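Local coordinates for 75aa long hypothetical regulatory protein AsnC (Pyrococcus horikoshii, PDB 2CVI) that is of unknown function but, as a stand-alone Lrp/AsnC-type ligand-binding domain that associates with copies of itself, may take part in transcriptional regulation, at residues A[4-9]-A[40-45]; A[16-21]-A[63-68]. One frame throughout, in Å; residues are numbered along the deposited sequence.

How the contacts relate
Contact 1 pairs the two central strands of the four-stranded antiparallel sheet, whereas contact 2 closes one end of the same domain, where helix 15-23 meets the turn leading into strand 66-77, outermost within the chain. Their centres lie 11 Å apart and they touch directly. Val9 N is 2.8 Å from Met68 O and Val9 O is 2.9 Å from Gln67 N, two probable hydrogen bonds that carry the sheet from one contact to the other. On the helix side, Leu40 CD2 packs 3.7 Å from Val18 CG1. The bound potassium ion adjoins neither contact: it lies about 9 Å from the side chain of Val44 and about 10 Å from that of Lys21.

Contact 1 (A[4-9]-A[40-45]); sequences AFILMV and LIVKVE
The Phe5 ring carries the Lys43 side chain over one face, with CG 4.0 Å from the ring centroid in a CH-pi contact, displaced toward the rim near CZ. At the ring edge, close to its plane, Ile41 CG2 approaches CD1 of Phe5 to 3.7 Å. The lysine reaches this place with CG anti to the backbone N (chi1 -171°), its extended chain running on past the ring until NZ hydrogen-bonds Tyr32 of the second subunit. Phe5 itself meets Tyr32 of that subunit edge-to-face and packs on its Ile41. An alanine at Phe5 would probably leave the methylenes of Lys43 and the CG2 methyl of Ile41 without their apolar partner and open a gap at the subunit interface. On the same face of the sheet as Phe5, Leu7 and Ile41 lie side by side, tightly packed, with Leu7 CD1 3.3 Å from Ile41 CG1.

Ala4, Ile6, Met8, Leu40, Val42 and Val44 occupy the other face of the sheet. Val42 CG2 presses to 3.4 Å from Ile6 CB, and the extended Met8 chain crosses Val42 at about a right angle, placing CE 3.6 Å from CG2. Six backbone hydrogen bonds join the antiparallel strands, from Ala4 N to Val44 O (2.9 Å) at one end to Leu40 N and Met8 O (3.2 Å) at the other.

Helices 15-23 and 49-59 cover this second face, Leu22 packing on Val42 and Phe55 on Ile6, as in the ferredoxin-like fold of Lrp/AsnC ligand-binding domains. Strand 66-77 flanks strand 2-10.

Contact 2 (A[16-21]-A[63-68]); sequences REVMEK and MPEIQM
Val18 is the apolar centre of this contact, its two methyl groups meeting different residues beyond the helix. CG1, anti to the backbone N (chi1 163°), reaches Ile66 CD1 at 3.7 Å, while CG2 lies 3.7 Å from Glu65 CB, the valine and glutamate side chains sliding past each other in opposite directions. One helical turn on, Lys21 CB sits 4.1 Å from Met63 SD, at the bend of the methionine chain. At the outer margin the carboxylates of Glu17 and Glu65 approach, OE1 of the former 3.5 Å from OE2 of the latter, their planes turned 61° apart.

A type I turn from Met63 to Ile66, closed by Ile66 N to Met63 O (2.9 Å), presents Met63, Glu65 and Ile66 to the helix, joining the first helix of the ferredoxin-like fold to the turn into its last strand. Behind them, Leu40 of strand 40-46 packs on Val18, and Met8 on Ile66.

Lys21 NZ forms a salt bridge with Glu17 OE1 (3.2 Å), met on the anti side and 31° out of the carboxylate plane. Lys21 NZ, 5.9 Å from Glu65 OE2 and not in contact with it, probably also eases the repulsion between the two acids. Since the one polar approach across the contact is between like charges, the attachment appears to rest mainly on Val18, Met63 and Ile66.

Contact 1 (A[4-9]-A[40-45])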
ATOM      1  N   ALA A   4      -7.342  -4.772   4.925  1.00 14.85           N
ATOM      2  CA  ALA A   4      -7.356  -4.342   3.527  1.00 13.96           C
ATOM      3  C   ALA A   4      -6.654  -3.013   3.338  1.00 14.24           C
ATOM      4  O   ALA A   4      -6.496  -2.249   4.274  1.00 14.28           O
ATOM      5  CB  ALA A   4      -8.831  -4.224   3.028  1.00 13.08           C
ATOM      6  N   PHE A   5      -6.190  -2.768   2.119  1.00 12.77           N
ATOM      7  CA  PHE A   5      -5.598  -1.486   1.779  1.00 12.87           C
ATOM      8  C   PHE A   5      -6.532  -0.844   0.770  1.00 15.22           C
ATOM      9  O   PHE A   5      -6.907  -1.480  -0.223  1.00 16.72           O
ATOM     10  CB  PHE A   5      -4.228  -1.668   1.128  1.00 12.88           C
ATOM     11  CG  PHE A   5      -3.150  -1.961   2.105  1.00 13.33           C
ATOM     12  CD1 PHE A   5      -2.416  -0.919   2.676  1.00 13.97           C
ATOM     13  CD2 PHE A   5      -2.913  -3.267   2.509  1.00 15.71           C
ATOM     14  CE1 PHE A   5      -1.477  -1.160   3.642  1.00 14.20           C
ATOM     15  CE2 PHE A   5      -1.965  -3.558   3.482  1.00 16.05           C
ATOM     16  CZ  PHE A   5      -1.235  -2.496   4.067  1.00 16.01           C
ATOM     17  N   ILE A   6      -6.941   0.386   1.049  1.00 14.43           N
ATOM     18  CA  ILE A   6      -7.825   1.100   0.125  1.00 14.35           C
ATOM     19  C   ILE A   6      -6.969   2.168  -0.576  1.00 13.58           C
ATOM     20  O   ILE A   6      -6.399   3.035   0.113  1.00 14.54           O
ATOM     21  CB  ILE A   6      -8.987   1.790   0.864  1.00 14.07           C
ATOM     22  CG1 ILE A   6      -9.817   0.800   1.696  1.00 15.09           C
ATOM     23  CG2 ILE A   6      -9.925   2.432  -0.218  1.00 14.74           C
ATOM     24  CD1 ILE A   6     -10.858   1.498   2.583  1.00 17.34           C
ATOM     25  N   LEU A   7      -6.852   2.098  -1.899  1.00 12.78           N
ATOM     26  CA  LEU A   7      -6.066   3.056  -2.685  1.00 13.78           C
ATOM     27  C   LEU A   7      -7.051   4.097  -3.173  1.00 13.76           C
ATOM     28  O   LEU A   7      -8.088   3.742  -3.734  1.00 14.55           O
ATOM     29  CB  LEU A   7      -5.370   2.350  -3.866  1.00 17.77           C
ATOM     30  CG  LEU A   7      -4.204   1.357  -3.666  1.00 23.17           C
ATOM     31  CD1 LEU A   7      -2.965   2.081  -3.221  1.00 24.74           C
ATOM     32  CD2 LEU A   7      -4.587   0.218  -2.736  1.00 24.48           C
ATOM     33  N   MET A   8      -6.735   5.372  -2.972  1.00 12.66           N
ATOM     34  CA  MET A   8      -7.660   6.447  -3.287  1.00 13.08           C
ATOM     35  C   MET A   8      -7.156   7.525  -4.209  1.00 13.67           C
ATOM     36  O   MET A   8      -5.980   7.902  -4.159  1.00 13.58           O
ATOM     37  CB  MET A   8      -8.099   7.140  -1.997  1.00 13.61           C
ATOM     38  CG  MET A   8      -8.558   6.165  -0.869  1.00 13.77           C
ATOM     39  SD  MET A   8      -9.116   7.143   0.541  1.00 17.45           S
ATOM     40  CE  MET A   8      -9.724   5.791   1.651  1.00 16.29           C
ATOM     41  N   VAL A   9      -8.077   8.024  -5.048  1.00 14.32           N
ATOM     42  CA  VAL A   9      -7.833   9.168  -5.942  1.00 16.22           C
ATOM     43  C   VAL A   9      -8.597  10.282  -5.247  1.00 16.95           C
ATOM     44  O   VAL A   9      -9.754  10.132  -4.861  1.00 16.43           O
ATOM     45  CB  VAL A   9      -8.406   8.945  -7.349  1.00 16.34           C
ATOM     46  CG1 VAL A   9      -8.285  10.251  -8.168  1.00 18.20           C
ATOM     47  CG2 VAL A   9      -7.712   7.813  -8.021  1.00 15.81           C
ATOM     48  N   LEU A  40      -3.688   8.547  -2.073  1.00 14.26           N
ATOM     49  CA  LEU A  40      -3.710   8.183  -0.665  1.00 16.29           C
ATOM     50  C   LEU A  40      -3.848   6.684  -0.535  1.00 16.29           C
ATOM     51  O   LEU A  40      -4.535   6.053  -1.327  1.00 17.39           O
ATOM     52  CB  LEU A  40      -4.909   8.878   0.040  1.00 20.22           C
ATOM     53  CG  LEU A  40      -5.145   8.827   1.558  1.00 23.58           C
ATOM     54  CD1 LEU A  40      -3.913   9.343   2.299  1.00 24.95           C
ATOM     55  CD2 LEU A  40      -6.381   9.676   1.908  1.00 24.88           C
ATOM     56  N   ILE A  41      -3.153   6.104   0.441  1.00 14.89           N
ATOM     57  CA  ILE A  41      -3.270   4.671   0.715  1.00 15.34           C
ATOM     58  C   ILE A  41      -3.639   4.549   2.187  1.00 15.86           C
ATOM     59  O   ILE A  41      -2.994   5.129   3.050  1.00 15.15           O
ATOM     60  CB  ILE A  41      -1.981   3.917   0.523  1.00 17.22           C
ATOM     61  CG1 ILE A  41      -1.584   3.934  -0.934  1.00 20.71           C
ATOM     62  CG2 ILE A  41      -2.189   2.416   0.993  1.00 18.49           C
ATOM     63  CD1 ILE A  41      -0.311   3.190  -1.190  1.00 21.99           C
ATOM     64  N   VAL A  42      -4.673   3.773   2.467  1.00 14.09           N
ATOM     65  CA  VAL A  42      -5.130   3.609   3.836  1.00 15.68           C
ATOM     66  C   VAL A  42      -5.234   2.124   4.172  1.00 14.95           C
ATOM     67  O   VAL A  42      -5.661   1.311   3.337  1.00 15.68           O
ATOM     68  CB  VAL A  42      -6.490   4.314   4.015  1.00 19.30           C
ATOM     69  CG1 VAL A  42      -6.412   5.719   3.357  1.00 21.34           C
ATOM     70  CG2 VAL A  42      -7.621   3.504   3.429  1.00 24.43           C
ATOM     71  N   LYS A  43      -4.767   1.743   5.359  1.00 12.86           N
ATOM     72  CA  LYS A  43      -4.846   0.348   5.804  1.00 14.24           C
ATOM     73  C   LYS A  43      -6.013   0.321   6.777  1.00 15.53           C
ATOM     74  O   LYS A  43      -6.050   1.084   7.744  1.00 15.66           O
ATOM     75  CB  LYS A  43      -3.566  -0.150   6.542  1.00 14.67           C
ATOM     76  CG  LYS A  43      -3.584  -1.684   6.805  1.00 17.60           C
ATOM     77  CD  LYS A  43      -2.367  -2.193   7.624  1.00 17.02           C
ATOM     78  CE  LYS A  43      -2.337  -3.715   7.694  1.00 19.07           C
ATOM     79  NZ  LYS A  43      -1.359  -4.135   8.754  1.00 21.00           N
ATOM     80  N   VAL A  44      -6.974  -0.559   6.511  1.00 14.58           N
ATOM     81  CA  VAL A  44      -8.130  -0.717   7.391  1.00 15.34           C
ATOM     82  C   VAL A  44      -8.262  -2.155   7.876  1.00 16.70           C
ATOM     83  O   VAL A  44      -7.787  -3.107   7.249  1.00 15.92           O
ATOM     84  CB  VAL A  44      -9.450  -0.376   6.678  1.00 16.31           C
ATOM     85  CG1 VAL A  44      -9.483   1.071   6.280  1.00 17.52           C
ATOM     86  CG2 VAL A  44      -9.620  -1.244   5.467  1.00 16.55           C
ATOM     87  N   GLU A  45      -8.854  -2.279   9.060  1.00 16.03           N
ATOM     88  CA  GLU A  45      -9.182  -3.578   9.648  1.00 16.69           C
ATOM     89  C   GLU A  45     -10.660  -3.484  10.074  1.00 17.35           C
ATOM     90  O   GLU A  45     -11.086  -2.513  10.715  1.00 18.62           O
ATOM     91  CB  GLU A  45      -8.263  -3.896  10.860  1.00 18.66           C
ATOM     92  CG  GLU A  45      -6.804  -4.095  10.464  1.00 19.83           C
ATOM     93  CD  GLU A  45      -5.848  -4.249  11.655  1.00 24.41           C
ATOM     94  OE1 GLU A  45      -6.215  -3.840  12.772  1.00 25.27           O
ATOM     95  OE2 GLU A  45      -4.736  -4.767  11.450  1.00 25.80           O
TER

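Contact 2 (A[16-21]-A[63-68])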
ATOM      1  N   ARG A  16      -4.468  15.737   2.988  1.00 30.32           N
ATOM      2  CA  ARG A  16      -4.251  15.787   4.426  1.00 31.61           C
ATOM      3  C   ARG A  16      -5.544  15.955   5.214  1.00 31.54           C
ATOM      4  O   ARG A  16      -5.676  15.358   6.294  1.00 29.69           O
ATOM      5  CB  ARG A  16      -3.265  16.917   4.784  1.00 33.40           C
ATOM      6  CG  ARG A  16      -1.805  16.694   4.356  1.00 36.49           C
ATOM      7  CD  ARG A  16      -0.915  17.790   4.967  1.00 39.26           C
ATOM      8  NE  ARG A  16       0.521  17.512   4.880  1.00 40.59           N
ATOM      9  CZ  ARG A  16       1.469  18.275   5.426  1.00 41.23           C
ATOM     10  NH1 ARG A  16       1.142  19.367   6.106  1.00 42.76           N
ATOM     11  NH2 ARG A  16       2.750  17.948   5.293  1.00 40.82           N
ATOM     12  N   GLU A  17      -6.471  16.774   4.694  1.00 31.11           N
ATOM     13  CA  GLU A  17      -7.782  17.015   5.324  1.00 31.47           C
ATOM     14  C   GLU A  17      -8.508  15.693   5.438  1.00 29.89           C
ATOM     15  O   GLU A  17      -9.062  15.357   6.494  1.00 28.48           O
ATOM     16  CB  GLU A  17      -8.654  17.957   4.471  1.00 34.44           C
ATOM     17  CG  GLU A  17     -10.158  17.898   4.835  1.00 36.58           C
ATOM     18  CD  GLU A  17     -11.061  18.751   3.935  1.00 38.52           C
ATOM     19  OE1 GLU A  17     -12.285  18.507   3.910  1.00 39.69           O
ATOM     20  OE2 GLU A  17     -10.564  19.671   3.263  1.00 40.48           O
ATOM     21  N   VAL A  18      -8.522  14.964   4.326  1.00 27.46           N
ATOM     22  CA  VAL A  18      -9.146  13.651   4.233  1.00 27.91           C
ATOM     23  C   VAL A  18      -8.359  12.664   5.094  1.00 23.44           C
ATOM     24  O   VAL A  18      -8.939  11.847   5.778  1.00 23.94           O
ATOM     25  CB  VAL A  18      -9.162  13.119   2.736  1.00 28.33           C
ATOM     26  CG1 VAL A  18      -9.431  11.602   2.698  1.00 30.78           C
ATOM     27  CG2 VAL A  18     -10.245  13.853   1.942  1.00 30.84           C
ATOM     28  N   MET A  19      -7.030  12.737   5.017  1.00 25.63           N
ATOM     29  CA  MET A  19      -6.149  11.839   5.771  1.00 25.09           C
ATOM     30  C   MET A  19      -6.471  11.983   7.265  1.00 23.91           C
ATOM     31  O   MET A  19      -6.606  11.000   7.981  1.00 23.77           O
ATOM     32  CB  MET A  19      -4.678  12.205   5.484  1.00 26.59           C
ATOM     33  CG  MET A  19      -3.760  11.110   4.850  1.00 28.22           C
ATOM     34  SD  MET A  19      -2.287  10.783   5.924  1.00 30.75           S
ATOM     35  CE  MET A  19      -1.749  12.413   6.359  1.00 28.27           C
ATOM     36  N   GLU A  20      -6.636  13.207   7.741  1.00 23.63           N
ATOM     37  CA  GLU A  20      -6.944  13.351   9.152  1.00 23.82           C
ATOM     38  C   GLU A  20      -8.341  12.881   9.500  1.00 22.43           C
ATOM     39  O   GLU A  20      -8.555  12.300  10.572  1.00 21.96           O
ATOM     40  CB  GLU A  20      -6.691  14.770   9.614  1.00 25.73           C
ATOM     41  CG  GLU A  20      -5.184  15.057   9.632  1.00 31.16           C
ATOM     42  CD  GLU A  20      -4.364  13.898  10.240  1.00 33.86           C
ATOM     43  OE1 GLU A  20      -3.646  13.207   9.470  1.00 35.42           O
ATOM     44  OE2 GLU A  20      -4.444  13.675  11.483  1.00 35.20           O
ATOM     45  N   LYS A  21      -9.308  13.101   8.609  1.00 21.25           N
ATOM     46  CA  LYS A  21     -10.640  12.595   8.894  1.00 21.06           C
ATOM     47  C   LYS A  21     -10.617  11.079   8.854  1.00 20.06           C
ATOM     48  O   LYS A  21     -11.312  10.425   9.629  1.00 21.32           O
ATOM     49  CB  LYS A  21     -11.670  13.080   7.879  1.00 22.59           C
ATOM     50  CG  LYS A  21     -12.097  14.533   8.058  1.00 25.15           C
ATOM     51  CD  LYS A  21     -13.174  14.866   6.994  1.00 28.42           C
ATOM     52  CE  LYS A  21     -13.771  16.259   7.194  1.00 30.69           C
ATOM     53  NZ  LYS A  21     -12.883  17.404   6.867  1.00 34.28           N
ATOM     54  N   MET A  63     -17.188  11.787   2.246  1.00 20.70           N
ATOM     55  CA  MET A  63     -16.095  12.684   1.868  1.00 20.79           C
ATOM     56  C   MET A  63     -16.029  12.755   0.352  1.00 21.94           C
ATOM     57  O   MET A  63     -15.289  12.014  -0.288  1.00 20.55           O
ATOM     58  CB  MET A  63     -14.766  12.165   2.439  1.00 21.99           C
ATOM     59  CG  MET A  63     -14.755  12.193   3.957  1.00 22.76           C
ATOM     60  SD  MET A  63     -13.406  11.233   4.684  1.00 23.92           S
ATOM     61  CE  MET A  63     -14.085   9.613   4.387  1.00 24.48           C
ATOM     62  N   PRO A  64     -16.794  13.671  -0.262  1.00 21.89           N
ATOM     63  CA  PRO A  64     -16.753  13.747  -1.726  1.00 22.47           C
ATOM     64  C   PRO A  64     -15.406  14.127  -2.340  1.00 20.97           C
ATOM     65  O   PRO A  64     -15.219  14.060  -3.552  1.00 21.03           O
ATOM     66  CB  PRO A  64     -17.888  14.721  -2.058  1.00 22.91           C
ATOM     67  CG  PRO A  64     -17.963  15.611  -0.837  1.00 24.64           C
ATOM     68  CD  PRO A  64     -17.744  14.637   0.319  1.00 22.90           C
ATOM     69  N   GLU A  65     -14.464  14.485  -1.473  1.00 20.56           N
ATOM     70  CA  GLU A  65     -13.120  14.796  -1.939  1.00 20.39           C
ATOM     71  C   GLU A  65     -12.464  13.504  -2.464  1.00 19.66           C
ATOM     72  O   GLU A  65     -11.513  13.530  -3.252  1.00 19.16           O
ATOM     73  CB  GLU A  65     -12.266  15.345  -0.787  1.00 22.19           C
ATOM     74  CG  GLU A  65     -12.698  16.696  -0.219  1.00 25.60           C
ATOM     75  CD  GLU A  65     -13.847  16.622   0.756  1.00 28.71           C
ATOM     76  OE1 GLU A  65     -14.270  15.515   1.122  1.00 26.62           O
ATOM     77  OE2 GLU A  65     -14.332  17.697   1.176  1.00 31.80           O
ATOM     78  N   ILE A  66     -12.962  12.361  -2.000  1.00 18.07           N
ATOM     79  CA  ILE A  66     -12.429  11.077  -2.452  1.00 17.97           C
ATOM     80  C   ILE A  66     -13.217  10.682  -3.713  1.00 17.98           C
ATOM     81  O   ILE A  66     -14.413  10.364  -3.642  1.00 20.36           O
ATOM     82  CB  ILE A  66     -12.568  10.002  -1.362  1.00 16.74           C
ATOM     83  CG1 ILE A  66     -11.796  10.420  -0.102  1.00 19.18           C
ATOM     84  CG2 ILE A  66     -12.029   8.687  -1.898  1.00 17.12           C
ATOM     85  CD1 ILE A  66     -12.016   9.544   1.121  1.00 20.68           C
ATOM     86  N   GLN A  67     -12.555  10.702  -4.853  1.00 16.27           N
ATOM     87  CA  GLN A  67     -13.194  10.446  -6.159  1.00 16.93           C
ATOM     88  C   GLN A  67     -13.217   9.015  -6.648  1.00 18.61           C
ATOM     89  O   GLN A  67     -14.117   8.625  -7.428  1.00 19.59           O
ATOM     90  CB  GLN A  67     -12.525  11.356  -7.231  1.00 16.55           C
ATOM     91  CG  GLN A  67     -12.559  12.812  -6.887  1.00 17.16           C
ATOM     92  CD  GLN A  67     -11.754  13.660  -7.850  1.00 17.37           C
ATOM     93  OE1 GLN A  67     -10.846  13.166  -8.517  1.00 18.46           O
ATOM     94  NE2 GLN A  67     -12.071  14.942  -7.913  1.00 20.97           N
ATOM     95  N   MET A  68     -12.243   8.207  -6.212  1.00 17.65           N
ATOM     96  CA  MET A  68     -12.175   6.835  -6.662  1.00 18.92           C
ATOM     97  C   MET A  68     -11.414   6.015  -5.640  1.00 18.03           C
ATOM     98  O   MET A  68     -10.487   6.513  -5.011  1.00 18.86           O
ATOM     99  CB  MET A  68     -11.460   6.748  -8.030  1.00 23.08           C
ATOM    100  CG  MET A  68     -11.493   5.374  -8.707  1.00 31.64           C
ATOM    101  SD  MET A  68     -10.108   4.296  -8.257  1.00 40.50           S
ATOM    102  CE  MET A  68      -8.933   4.602  -9.644  1.00 39.93           C
TER